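Long-range contacts in GMP reductase (Trypanosoma brucei brucei, PDB 6JIG), which probably catalyses the irreversible NADPH-dependent deamination of GMP to IMP, and binds GMP and GTP at a second site in its regulatory CBS domains: residues M62-A67 with G227-G232; R244-V249 with D278-S283; I360-G365 with T470-M475. The protein carries 1 engineered substitution. All blocks are in the same frame, centred on the assembly; numbering follows the deposited sequence.

Contact 1: M62-A67 with G227-G232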
ATOM      1  N   MET A  62     -26.101 -26.663   9.387  1.00 40.72           N
ATOM      2  CA  MET A  62     -26.447 -25.973   8.143  1.00 38.59           C
ATOM      3  C   MET A  62     -27.626 -26.648   7.448  1.00 37.99           C
ATOM      4  O   MET A  62     -28.533 -25.970   6.954  1.00 35.86           O
ATOM      5  CB  MET A  62     -25.232 -25.932   7.206  1.00 36.96           C
ATOM      6  CG  MET A  62     -25.541 -25.380   5.808  1.00 34.98           C
ATOM      7  SD  MET A  62     -25.991 -23.612   5.902  1.00 38.38           S
ATOM      8  CE  MET A  62     -24.419 -22.889   6.392  1.00 40.73           C
ATOM      9  N   ALA A  63     -27.619 -27.985   7.388  1.00 36.21           N
ATOM     10  CA  ALA A  63     -28.717 -28.712   6.757  1.00 37.00           C
ATOM     11  C   ALA A  63     -30.045 -28.406   7.442  1.00 37.88           C
ATOM     12  O   ALA A  63     -31.074 -28.239   6.777  1.00 35.64           O
ATOM     13  CB  ALA A  63     -28.436 -30.221   6.777  1.00 34.38           C
ATOM     14  N   VAL A  64     -30.038 -28.307   8.773  1.00 37.14           N
ATOM     15  CA  VAL A  64     -31.266 -27.984   9.502  1.00 36.01           C
ATOM     16  C   VAL A  64     -31.731 -26.576   9.162  1.00 37.79           C
ATOM     17  O   VAL A  64     -32.924 -26.330   8.925  1.00 35.69           O
ATOM     18  CB  VAL A  64     -31.037 -28.148  11.014  1.00 36.87           C
ATOM     19  CG1 VAL A  64     -32.141 -27.427  11.804  1.00 37.80           C
ATOM     20  CG2 VAL A  64     -30.968 -29.624  11.382  1.00 35.18           C
ATOM     21  N   ALA A  65     -30.797 -25.627   9.126  1.00 36.85           N
ATOM     22  CA  ALA A  65     -31.164 -24.244   8.855  1.00 37.52           C
ATOM     23  C   ALA A  65     -31.711 -24.090   7.442  1.00 34.63           C
ATOM     24  O   ALA A  65     -32.702 -23.384   7.227  1.00 35.75           O
ATOM     25  CB  ALA A  65     -29.955 -23.336   9.083  1.00 38.57           C
ATOM     26  N   MET A  66     -31.085 -24.747   6.468  1.00 36.10           N
ATOM     27  CA  MET A  66     -31.520 -24.595   5.079  1.00 36.29           C
ATOM     28  C   MET A  66     -32.922 -25.161   4.878  1.00 35.59           C
ATOM     29  O   MET A  66     -33.758 -24.549   4.205  1.00 34.75           O
ATOM     30  CB  MET A  66     -30.535 -25.289   4.137  1.00 36.21           C
ATOM     31  CG  MET A  66     -29.168 -24.623   4.041  1.00 37.89           C
ATOM     32  SD  MET A  66     -29.309 -22.902   3.465  1.00 42.06           S
ATOM     33  CE  MET A  66     -30.441 -23.060   2.079  1.00 38.57           C
ATOM     34  N   ALA A  67     -33.180 -26.351   5.417  1.00 34.36           N
ATOM     35  CA  ALA A  67     -34.521 -26.923   5.313  1.00 34.70           C
ATOM     36  C   ALA A  67     -35.558 -26.037   5.995  1.00 35.36           C
ATOM     37  O   ALA A  67     -36.688 -25.892   5.504  1.00 36.15           O
ATOM     38  CB  ALA A  67     -34.526 -28.333   5.912  1.00 36.21           C
ATOM     39  N   GLY A 227     -42.932 -35.173   8.582  1.00 40.07           N
ATOM     40  CA  GLY A 227     -42.785 -33.857   9.164  1.00 36.17           C
ATOM     41  C   GLY A 227     -41.388 -33.542   9.652  1.00 36.46           C
ATOM     42  O   GLY A 227     -41.215 -32.569  10.389  1.00 38.78           O
ATOM     43  N   ARG A 228     -40.390 -34.338   9.272  1.00 36.37           N
ATOM     44  CA  ARG A 228     -39.003 -34.037   9.597  1.00 36.89           C
ATOM     45  C   ARG A 228     -38.356 -33.249   8.455  1.00 38.56           C
ATOM     46  O   ARG A 228     -38.814 -33.282   7.314  1.00 35.39           O
ATOM     47  CB  ARG A 228     -38.212 -35.315   9.854  1.00 38.61           C
ATOM     48  CG  ARG A 228     -38.965 -36.379  10.691  1.00 39.30           C
ATOM     49  CD  ARG A 228     -38.182 -37.666  10.727  1.00 39.17           C
ATOM     50  NE  ARG A 228     -38.023 -38.275   9.405  1.00 40.01           N
ATOM     51  CZ  ARG A 228     -37.325 -39.386   9.172  1.00 41.20           C
ATOM     52  NH1 ARG A 228     -36.725 -40.023  10.175  1.00 45.15           N
ATOM     53  NH2 ARG A 228     -37.229 -39.874   7.944  1.00 40.33           N
ATOM     54  N   LEU A 229     -37.253 -32.574   8.771  1.00 37.42           N
ATOM     55  CA  LEU A 229     -36.581 -31.740   7.773  1.00 35.52           C
ATOM     56  C   LEU A 229     -35.973 -32.578   6.649  1.00 35.62           C
ATOM     57  O   LEU A 229     -35.370 -33.627   6.889  1.00 35.30           O
ATOM     58  CB  LEU A 229     -35.494 -30.898   8.443  1.00 33.91           C
ATOM     59  CG  LEU A 229     -36.052 -29.877   9.451  1.00 38.50           C
ATOM     60  CD1 LEU A 229     -34.924 -29.244  10.269  1.00 40.81           C
ATOM     61  CD2 LEU A 229     -36.852 -28.810   8.727  1.00 37.91           C
ATOM     62  N   LEU A 230     -36.136 -32.099   5.413  1.00 36.53           N
ATOM     63  CA  LEU A 230     -35.509 -32.721   4.252  1.00 37.01           C
ATOM     64  C   LEU A 230     -33.999 -32.520   4.284  1.00 35.28           C
ATOM     65  O   LEU A 230     -33.506 -31.483   4.732  1.00 36.86           O
ATOM     66  CB  LEU A 230     -36.040 -32.111   2.954  1.00 36.61           C
ATOM     67  CG  LEU A 230     -37.367 -32.467   2.295  1.00 42.34           C
ATOM     68  CD1 LEU A 230     -37.354 -31.829   0.888  1.00 44.10           C
ATOM     69  CD2 LEU A 230     -37.577 -33.956   2.208  1.00 40.05           C
ATOM     70  N   VAL A 231     -33.268 -33.510   3.786  1.00 35.66           N
ATOM     71  CA  VAL A 231     -31.807 -33.412   3.724  1.00 37.33           C
ATOM     72  C   VAL A 231     -31.278 -34.431   2.719  1.00 37.63           C
ATOM     73  O   VAL A 231     -31.776 -35.559   2.627  1.00 37.54           O
ATOM     74  CB  VAL A 231     -31.182 -33.590   5.130  1.00 34.92           C
ATOM     75  CG1 VAL A 231     -31.523 -34.980   5.728  1.00 37.02           C
ATOM     76  CG2 VAL A 231     -29.675 -33.364   5.083  1.00 35.23           C
ATOM     77  N   GLY A 232     -30.258 -34.024   1.956  1.00 35.53           N
ATOM     78  CA  GLY A 232     -29.573 -34.906   1.039  1.00 34.69           C
ATOM     79  C   GLY A 232     -28.170 -35.240   1.529  1.00 34.70           C
ATOM     80  O   GLY A 232     -27.675 -34.694   2.515  1.00 34.94           O
TER
HETATM   81  O   HOH W   1     -31.319 -29.921   4.523  1.00 34.50           O

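Contact 2: R244-V249 with D278-S283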
ATOM      1  N   ARG A 244     -21.896 -46.832   1.470  1.00 47.59           N
ATOM      2  CA  ARG A 244     -22.261 -45.537   2.038  1.00 43.91           C
ATOM      3  C   ARG A 244     -23.672 -45.134   1.622  1.00 40.87           C
ATOM      4  O   ARG A 244     -24.478 -44.701   2.451  1.00 38.37           O
ATOM      5  CB  ARG A 244     -21.239 -44.482   1.604  1.00 44.08           C
ATOM      6  CG  ARG A 244     -21.463 -43.094   2.188  1.00 41.85           C
ATOM      7  CD  ARG A 244     -20.447 -42.108   1.622  1.00 40.66           C
ATOM      8  NE  ARG A 244     -19.094 -42.414   2.074  1.00 39.66           N
ATOM      9  CZ  ARG A 244     -18.519 -41.852   3.131  1.00 42.80           C
ATOM     10  NH1 ARG A 244     -19.187 -40.949   3.839  1.00 41.13           N
ATOM     11  NH2 ARG A 244     -17.275 -42.171   3.476  1.00 42.22           N
ATOM     12  N   ALA A 245     -23.990 -45.278   0.334  1.00 42.01           N
ATOM     13  CA  ALA A 245     -25.308 -44.887  -0.158  1.00 40.52           C
ATOM     14  C   ALA A 245     -26.413 -45.667   0.539  1.00 42.31           C
ATOM     15  O   ALA A 245     -27.440 -45.102   0.938  1.00 38.58           O
ATOM     16  CB  ALA A 245     -25.388 -45.113  -1.664  1.00 40.39           C
ATOM     17  N   ILE A 246     -26.239 -46.984   0.645  1.00 39.89           N
ATOM     18  CA  ILE A 246     -27.266 -47.812   1.277  1.00 41.76           C
ATOM     19  C   ILE A 246     -27.519 -47.339   2.698  1.00 37.16           C
ATOM     20  O   ILE A 246     -28.666 -47.152   3.117  1.00 43.51           O
ATOM     21  CB  ILE A 246     -26.855 -49.295   1.241  1.00 41.11           C
ATOM     22  CG1 ILE A 246     -27.087 -49.881  -0.150  1.00 45.12           C
ATOM     23  CG2 ILE A 246     -27.648 -50.094   2.290  1.00 44.46           C
ATOM     24  CD1 ILE A 246     -26.119 -51.018  -0.509  1.00 44.79           C
ATOM     25  N   ARG A 247     -26.443 -47.110   3.453  1.00 39.24           N
ATOM     26  CA  ARG A 247     -26.582 -46.707   4.849  1.00 41.04           C
ATOM     27  C   ARG A 247     -27.136 -45.291   4.992  1.00 43.83           C
ATOM     28  O   ARG A 247     -27.880 -45.013   5.942  1.00 38.90           O
ATOM     29  CB  ARG A 247     -25.234 -46.864   5.548  1.00 42.63           C
ATOM     30  CG  ARG A 247     -24.811 -48.353   5.619  1.00 45.39           C
ATOM     31  CD  ARG A 247     -23.398 -48.567   6.126  1.00 45.39           C
ATOM     32  NE  ARG A 247     -23.192 -47.946   7.426  1.00 46.61           N
ATOM     33  CZ  ARG A 247     -22.018 -47.894   8.049  1.00 51.54           C
ATOM     34  NH1 ARG A 247     -20.948 -48.446   7.488  1.00 52.65           N
ATOM     35  NH2 ARG A 247     -21.911 -47.285   9.227  1.00 49.77           N
ATOM     36  N   LEU A 248     -26.802 -44.386   4.065  1.00 37.58           N
ATOM     37  CA  LEU A 248     -27.398 -43.053   4.097  1.00 37.87           C
ATOM     38  C   LEU A 248     -28.905 -43.114   3.890  1.00 37.90           C
ATOM     39  O   LEU A 248     -29.663 -42.412   4.573  1.00 38.00           O
ATOM     40  CB  LEU A 248     -26.765 -42.164   3.024  1.00 37.36           C
ATOM     41  CG  LEU A 248     -25.331 -41.698   3.279  1.00 39.19           C
ATOM     42  CD1 LEU A 248     -24.727 -41.114   2.004  1.00 36.84           C
ATOM     43  CD2 LEU A 248     -25.314 -40.670   4.405  1.00 39.40           C
ATOM     44  N   VAL A 249     -29.357 -43.927   2.932  1.00 38.67           N
ATOM     45  CA  VAL A 249     -30.791 -44.049   2.696  1.00 40.24           C
ATOM     46  C   VAL A 249     -31.482 -44.632   3.925  1.00 41.13           C
ATOM     47  O   VAL A 249     -32.545 -44.155   4.341  1.00 40.73           O
ATOM     48  CB  VAL A 249     -31.057 -44.881   1.427  1.00 40.97           C
ATOM     49  CG1 VAL A 249     -32.547 -45.151   1.257  1.00 41.02           C
ATOM     50  CG2 VAL A 249     -30.541 -44.128   0.195  1.00 40.15           C
ATOM     51  N   ASP A 278     -30.449 -50.839  -7.576  1.00 51.66           N
ATOM     52  CA  ASP A 278     -30.534 -51.514  -6.291  1.00 48.30           C
ATOM     53  C   ASP A 278     -31.738 -51.003  -5.519  1.00 50.00           C
ATOM     54  O   ASP A 278     -31.832 -49.788  -5.282  1.00 49.12           O
ATOM     55  CB  ASP A 278     -29.262 -51.284  -5.483  1.00 48.53           C
ATOM     56  CG  ASP A 278     -29.117 -52.253  -4.315  1.00 49.51           C
ATOM     57  OD1 ASP A 278     -30.068 -52.394  -3.524  1.00 49.34           O
ATOM     58  OD2 ASP A 278     -28.039 -52.870  -4.182  1.00 52.41           O
ATOM     59  N   PRO A 279     -32.662 -51.875  -5.094  1.00 47.50           N
ATOM     60  CA  PRO A 279     -33.831 -51.393  -4.333  1.00 45.53           C
ATOM     61  C   PRO A 279     -33.461 -50.724  -3.024  1.00 42.28           C
ATOM     62  O   PRO A 279     -34.254 -49.927  -2.511  1.00 46.00           O
ATOM     63  CB  PRO A 279     -34.649 -52.674  -4.090  1.00 48.63           C
ATOM     64  CG  PRO A 279     -34.173 -53.636  -5.126  1.00 50.18           C
ATOM     65  CD  PRO A 279     -32.713 -53.328  -5.324  1.00 51.23           C
ATOM     66  N   ARG A 280     -32.277 -51.010  -2.471  1.00 41.12           N
ATOM     67  CA  ARG A 280     -31.875 -50.365  -1.228  1.00 41.72           C
ATOM     68  C   ARG A 280     -31.557 -48.881  -1.415  1.00 43.37           C
ATOM     69  O   ARG A 280     -31.573 -48.127  -0.437  1.00 46.44           O
ATOM     70  CB  ARG A 280     -30.670 -51.088  -0.641  1.00 44.59           C
ATOM     71  CG  ARG A 280     -30.979 -52.537  -0.233  1.00 48.67           C
ATOM     72  CD  ARG A 280     -29.720 -53.297   0.115  1.00 42.76           C
ATOM     73  NE  ARG A 280     -28.866 -53.519  -1.049  1.00 49.33           N
ATOM     74  CZ  ARG A 280     -27.674 -54.099  -0.994  1.00 50.76           C
ATOM     75  NH1 ARG A 280     -27.200 -54.524   0.170  1.00 55.44           N
ATOM     76  NH2 ARG A 280     -26.952 -54.251  -2.096  1.00 51.06           N
ATOM     77  N   THR A 281     -31.266 -48.447  -2.639  1.00 44.99           N
ATOM     78  CA  THR A 281     -31.005 -47.034  -2.908  1.00 42.37           C
ATOM     79  C   THR A 281     -31.974 -46.395  -3.896  1.00 42.74           C
ATOM     80  O   THR A 281     -32.064 -45.159  -3.930  1.00 40.97           O
ATOM     81  CB  THR A 281     -29.572 -46.846  -3.434  1.00 42.68           C
ATOM     82  OG1 THR A 281     -29.320 -47.789  -4.478  1.00 42.37           O
ATOM     83  CG2 THR A 281     -28.569 -47.084  -2.320  1.00 41.15           C
ATOM     84  N   ALA A 282     -32.705 -47.182  -4.689  1.00 43.12           N
ATOM     85  CA  ALA A 282     -33.576 -46.627  -5.719  1.00 42.29           C
ATOM     86  C   ALA A 282     -34.852 -46.025  -5.156  1.00 39.49           C
ATOM     87  O   ALA A 282     -35.646 -45.461  -5.919  1.00 40.53           O
ATOM     88  CB  ALA A 282     -33.925 -47.695  -6.754  1.00 44.61           C
ATOM     89  N   SER A 283     -35.057 -46.108  -3.846  1.00 40.09           N
ATOM     90  CA  SER A 283     -36.205 -45.471  -3.228  1.00 41.53           C
ATOM     91  C   SER A 283     -36.067 -43.959  -3.132  1.00 41.13           C
ATOM     92  O   SER A 283     -37.041 -43.303  -2.756  1.00 36.40           O
ATOM     93  CB  SER A 283     -36.430 -46.037  -1.831  1.00 40.69           C
ATOM     94  OG  SER A 283     -35.236 -45.948  -1.067  1.00 43.45           O
TER
HETATM   95  O   HOH W   2     -30.993 -48.517   2.218  1.00 45.55           O

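Contact 3: I360-G365 with T470-M475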
ATOM      1  N   ILE A 360     -27.842 -15.353  -8.768  1.00 32.61           N
ATOM      2  CA  ILE A 360     -28.891 -16.361  -8.629  1.00 32.22           C
ATOM      3  C   ILE A 360     -30.016 -16.104  -9.625  1.00 30.84           C
ATOM      4  O   ILE A 360     -30.504 -17.033 -10.287  1.00 30.67           O
ATOM      5  CB  ILE A 360     -29.402 -16.388  -7.176  1.00 32.65           C
ATOM      6  CG1 ILE A 360     -28.270 -16.820  -6.238  1.00 34.40           C
ATOM      7  CG2 ILE A 360     -30.620 -17.326  -7.059  1.00 31.64           C
ATOM      8  CD1 ILE A 360     -28.654 -16.810  -4.749  1.00 37.42           C
ATOM      9  N   SER A 361     -30.452 -14.840  -9.754  1.00 30.99           N
ATOM     10  CA  SER A 361     -31.454 -14.521 -10.771  1.00 30.53           C
ATOM     11  C   SER A 361     -30.981 -14.930 -12.160  1.00 31.95           C
ATOM     12  O   SER A 361     -31.763 -15.453 -12.962  1.00 30.63           O
ATOM     13  CB  SER A 361     -31.795 -13.027 -10.763  1.00 29.87           C
ATOM     14  OG  SER A 361     -32.170 -12.550  -9.473  1.00 34.88           O
ATOM     15  N   LYS A 362     -29.710 -14.674 -12.479  1.00 30.06           N
ATOM     16  CA  LYS A 362     -29.218 -15.047 -13.799  1.00 29.53           C
ATOM     17  C   LYS A 362     -29.215 -16.559 -13.980  1.00 32.32           C
ATOM     18  O   LYS A 362     -29.565 -17.062 -15.054  1.00 30.38           O
ATOM     19  CB  LYS A 362     -27.806 -14.485 -14.016  1.00 29.03           C
ATOM     20  CG  LYS A 362     -27.749 -12.956 -13.944  1.00 27.92           C
ATOM     21  CD  LYS A 362     -26.286 -12.428 -14.057  1.00 28.35           C
ATOM     22  CE  LYS A 362     -26.207 -10.961 -13.644  1.00 31.29           C
ATOM     23  NZ  LYS A 362     -24.803 -10.425 -13.832  1.00 32.75           N
ATOM     24  N   ALA A 363     -28.790 -17.297 -12.955  1.00 31.22           N
ATOM     25  CA  ALA A 363     -28.743 -18.752 -13.070  1.00 30.87           C
ATOM     26  C   ALA A 363     -30.136 -19.328 -13.325  1.00 30.49           C
ATOM     27  O   ALA A 363     -30.320 -20.170 -14.212  1.00 31.82           O
ATOM     28  CB  ALA A 363     -28.126 -19.349 -11.806  1.00 30.06           C
ATOM     29  N   ILE A 364     -31.130 -18.873 -12.559  1.00 30.73           N
ATOM     30  CA  ILE A 364     -32.512 -19.317 -12.773  1.00 31.09           C
ATOM     31  C   ILE A 364     -33.004 -18.877 -14.149  1.00 31.10           C
ATOM     32  O   ILE A 364     -33.631 -19.652 -14.880  1.00 31.50           O
ATOM     33  CB  ILE A 364     -33.438 -18.780 -11.659  1.00 33.96           C
ATOM     34  CG1 ILE A 364     -32.942 -19.185 -10.272  1.00 33.80           C
ATOM     35  CG2 ILE A 364     -34.864 -19.260 -11.884  1.00 34.12           C
ATOM     36  CD1 ILE A 364     -32.839 -20.694 -10.063  1.00 35.29           C
ATOM     37  N   GLY A 365     -32.737 -17.620 -14.521  1.00 33.05           N
ATOM     38  CA  GLY A 365     -33.076 -17.162 -15.862  1.00 32.54           C
ATOM     39  C   GLY A 365     -32.433 -17.964 -16.979  1.00 35.24           C
ATOM     40  O   GLY A 365     -33.015 -18.107 -18.062  1.00 34.41           O
ATOM     41  N   THR A 470     -36.969 -14.863 -19.237  1.00 35.96           N
ATOM     42  CA  THR A 470     -35.737 -14.097 -19.102  1.00 33.93           C
ATOM     43  C   THR A 470     -35.017 -13.977 -20.441  1.00 31.51           C
ATOM     44  O   THR A 470     -34.922 -14.934 -21.215  1.00 33.88           O
ATOM     45  CB  THR A 470     -34.824 -14.731 -18.050  1.00 34.21           C
ATOM     46  OG1 THR A 470     -35.390 -14.501 -16.753  1.00 32.87           O
ATOM     47  CG2 THR A 470     -33.423 -14.092 -18.080  1.00 32.62           C
ATOM     48  N   ARG A 471     -34.545 -12.770 -20.720  1.00 32.60           N
ATOM     49  CA  ARG A 471     -33.695 -12.467 -21.859  1.00 34.76           C
ATOM     50  C   ARG A 471     -32.456 -11.769 -21.332  1.00 31.12           C
ATOM     51  O   ARG A 471     -32.547 -10.949 -20.419  1.00 32.13           O
ATOM     52  CB  ARG A 471     -34.400 -11.560 -22.880  1.00 36.47           C
ATOM     53  CG  ARG A 471     -35.710 -12.132 -23.406  1.00 38.32           C
ATOM     54  CD  ARG A 471     -35.473 -13.371 -24.272  1.00 43.33           C
ATOM     55  NE  ARG A 471     -36.728 -13.857 -24.839  1.00 48.67           N
ATOM     56  CZ  ARG A 471     -37.456 -14.836 -24.308  1.00 49.47           C
ATOM     57  NH1 ARG A 471     -37.043 -15.456 -23.209  1.00 44.09           N
ATOM     58  NH2 ARG A 471     -38.595 -15.203 -24.880  1.00 55.71           N
ATOM     59  N   PHE A 472     -31.305 -12.094 -21.903  1.00 32.46           N
ATOM     60  CA  PHE A 472     -30.042 -11.533 -21.458  1.00 33.19           C
ATOM     61  C   PHE A 472     -29.492 -10.543 -22.479  1.00 32.49           C
ATOM     62  O   PHE A 472     -29.774 -10.635 -23.677  1.00 31.65           O
ATOM     63  CB  PHE A 472     -28.990 -12.627 -21.245  1.00 30.57           C
ATOM     64  CG  PHE A 472     -29.312 -13.574 -20.110  1.00 30.70           C
ATOM     65  CD1 PHE A 472     -29.210 -13.156 -18.795  1.00 30.71           C
ATOM     66  CD2 PHE A 472     -29.693 -14.876 -20.372  1.00 31.75           C
ATOM     67  CE1 PHE A 472     -29.482 -14.030 -17.748  1.00 32.05           C
ATOM     68  CE2 PHE A 472     -29.971 -15.758 -19.335  1.00 32.17           C
ATOM     69  CZ  PHE A 472     -29.866 -15.332 -18.024  1.00 29.99           C
ATOM     70  N   VAL A 473     -28.677  -9.620 -21.982  1.00 31.00           N
ATOM     71  CA  VAL A 473     -27.823  -8.774 -22.813  1.00 31.40           C
ATOM     72  C   VAL A 473     -26.396  -8.900 -22.300  1.00 31.29           C
ATOM     73  O   VAL A 473     -26.157  -8.918 -21.087  1.00 32.27           O
ATOM     74  CB  VAL A 473     -28.312  -7.302 -22.816  1.00 33.12           C
ATOM     75  CG1 VAL A 473     -28.442  -6.743 -21.389  1.00 30.66           C
ATOM     76  CG2 VAL A 473     -27.393  -6.421 -23.660  1.00 32.80           C
ATOM     77  N   ARG A 474     -25.451  -9.027 -23.228  1.00 33.00           N
ATOM     78  CA  ARG A 474     -24.045  -9.185 -22.887  1.00 32.28           C
ATOM     79  C   ARG A 474     -23.418  -7.822 -22.617  1.00 36.44           C
ATOM     80  O   ARG A 474     -23.784  -6.828 -23.244  1.00 35.09           O
ATOM     81  CB  ARG A 474     -23.346  -9.904 -24.040  1.00 36.65           C
ATOM     82  CG  ARG A 474     -21.880 -10.113 -23.882  1.00 39.28           C
ATOM     83  CD  ARG A 474     -21.452 -11.210 -24.828  1.00 37.81           C
ATOM     84  NE  ARG A 474     -20.008 -11.265 -24.937  1.00 41.64           N
ATOM     85  CZ  ARG A 474     -19.393 -11.941 -25.892  1.00 38.85           C
ATOM     86  NH1 ARG A 474     -20.123 -12.589 -26.799  1.00 39.79           N
ATOM     87  NH2 ARG A 474     -18.071 -11.960 -25.939  1.00 47.54           N
ATOM     88  N   MET A 475     -22.521  -7.752 -21.634  1.00 35.10           N
ATOM     89  CA  MET A 475     -21.816  -6.506 -21.360  1.00 37.43           C
ATOM     90  C   MET A 475     -20.313  -6.716 -21.487  1.00 37.81           C
ATOM     91  O   MET A 475     -19.807  -7.830 -21.303  1.00 38.80           O
ATOM     92  CB  MET A 475     -22.176  -5.917 -19.967  1.00 39.82           C
ATOM     93  CG  MET A 475     -22.210  -6.893 -18.804  1.00 41.30           C
ATOM     94  SD  MET A 475     -22.572  -6.032 -17.241  1.00 40.33           S
ATOM     95  CE  MET A 475     -22.720  -7.424 -16.119  1.00 37.46           C
TER

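Contact 1: M62-A67 with G227-G232
Leu229 packs against Val64 and Ala67 where the chain, coming back from the CBS domains, rejoins the TIM barrel beside helix 60-68, the helix that links barrel strands 49-51 and 72-75. The two methyls of Leu229 divide the work. CD1 meets Val64, coming 3.7 Å from its CG1, and the two side chains cross at about a right angle. CD2 sits 3.7 Å from Ala67 CB. Val64 points away from the loop overall; with CG1 anti to the backbone N (chi1 163°), that branch is the one lying closest to the leucine. Ala67 CB also touches the backbone, 3.5 Å from Leu230 O. One turn back, Ala63 CB lies 3.8 Å from Val231 CG2, and this extends the apolar contact toward the start of strand 232-235.

Ala63, Val64 and Ala67 thus form one stripe on the helix, and the two alanines let the incoming chain run close to its backbone. No direct hydrogen bond joins the two segments. Further out, helix 81-93 backs the same group: Val91 touches Ala63, Val64 and Val231, while Lys92 NZ bonds to Leu229 O. Asp254 OD2 takes the N-H of Val231, and Ser222 makes backbone hydrogen bonds to both Ala67 and Leu230. Gly232 then enters the barrel sheet by pairing with Gly73 and Leu75, so the loop is fixed just before the third strand begins.

One water bridges the segments, giving one hydrogen to Leu230 O at 2.7 Å and the other to Ala63 O at 2.8 Å; Ala63 O also accepts the helical bond from Ala67 N, at 3.1 Å.

Contact 2: R244-V249 with D278-S283
Two successive beta-alpha units of the TIM barrel meet where Ile246 and Val249 of helix 239-251 pack against Arg280 and Thr281, in the loop that leads from helix 266-277 to strand 285-291. Ile246 CD1 sits over the centre of the Arg280 guanidinium, 3.5 Å above its plane, while its CG1 reaches Arg280 CB and Thr281 CG2. That methyl of Thr281 also lies 3.8 Å from Ala245 CB; the hydroxyl of Thr281 is bonded to Leu275 O.

Asp278 holds the arginine twice: OD1 closes an Asx turn with Arg280 N, and the carboxylate takes the guanidinium side-on through NE and NH2. Asp278 OD1 accepts from Arg280 N at 2.8 Å, on its anti side, and from Arg280 NE at 3.0 Å, on its syn side, with the N-H pointing almost straight at it (170°). Arg280 NH2 completes the salt bridge to Asp278 OD2 at 2.7 Å. Two nitrogens held by one carboxylate fix the rotation of the guanidinium, so that it presents a face to the isoleucine.

A turn further along the helix, Val249 CG1 touches both Arg280 O and Ser283 OG, each at 3.6 Å. A water donates to Arg280 O and to Ile246 O, joining the two backbones.

Contact 3: I360-G365 with T470-M475
Phe472 sets its ring tip against the last turn of helix 357-365, at Lys362 and Gly365. The bond from CA to CB points toward the helix, and chi1 of -66° sets CG anti to the carbonyl carbon; CZ makes the closest approach. Lys362 O comes to the ring edge, near its plane, 3.5 Å from CZ. Gly365 C lies 3.8 Å from the same CZ. Within its own segment, Phe472 has the CG2 methyl of Thr470 over one face, 3.8 Å above the plane and offset toward the rim.

Thr470 is the first residue to leave helical geometry after helix 463-469, and it closes on Gly365, their CA atoms only 5.2 Å apart. Its chi1 of -72° puts OG1 beside the backbone N, 3.6 Å from Gly365 CA, while CG2 lies anti to that N. The hydroxyl is tied back to Met466 O and Ser458 OG, which holds this rotation.

Lys362 runs out extended beyond CG, first passing Phe472 CE1 with its CB at 4.1 Å. Its buried ammonium is gripped by the carbonyls of Val18 and Tyr15, and NZ ends 4.3 Å from Met475 CE. Met475 reaches that point by a chain extended beyond CG.

Ile9 of a neighbouring subunit also packs on Phe472, and Gly325 of that subunit packs on Lys362. Strand 472-475 pairs antiparallel with strand 18-20 and continues as a parallel ladder into the second subunit. The arrangement is therefore a small sheet at a subunit interface, laid against the helix that joins strands 348-351 and 370-373, the last two of the TIM barrel.

All three contacts belong to the IMP dehydrogenase/GMP reductase domain and follow one another along the chain. Contacts 1 and 2 are neighbours, with centres 19 Å apart and nearest atoms about 7 Å apart: strand 232-235 begins at the end of contact 1 and leads into helix 239-251 of contact 2. Contact 3 lies further off, its centre 29 Å from that of contact 1 and 37 Å from that of contact 2. Contact 1 seats the chain returning from the CBS domains on helix 60-68; contact 2 joins the next two beta-alpha units to each other. Contact 3 fastens the late barrel helix 357-365 to the C-terminal strand at a subunit interface of the assembly.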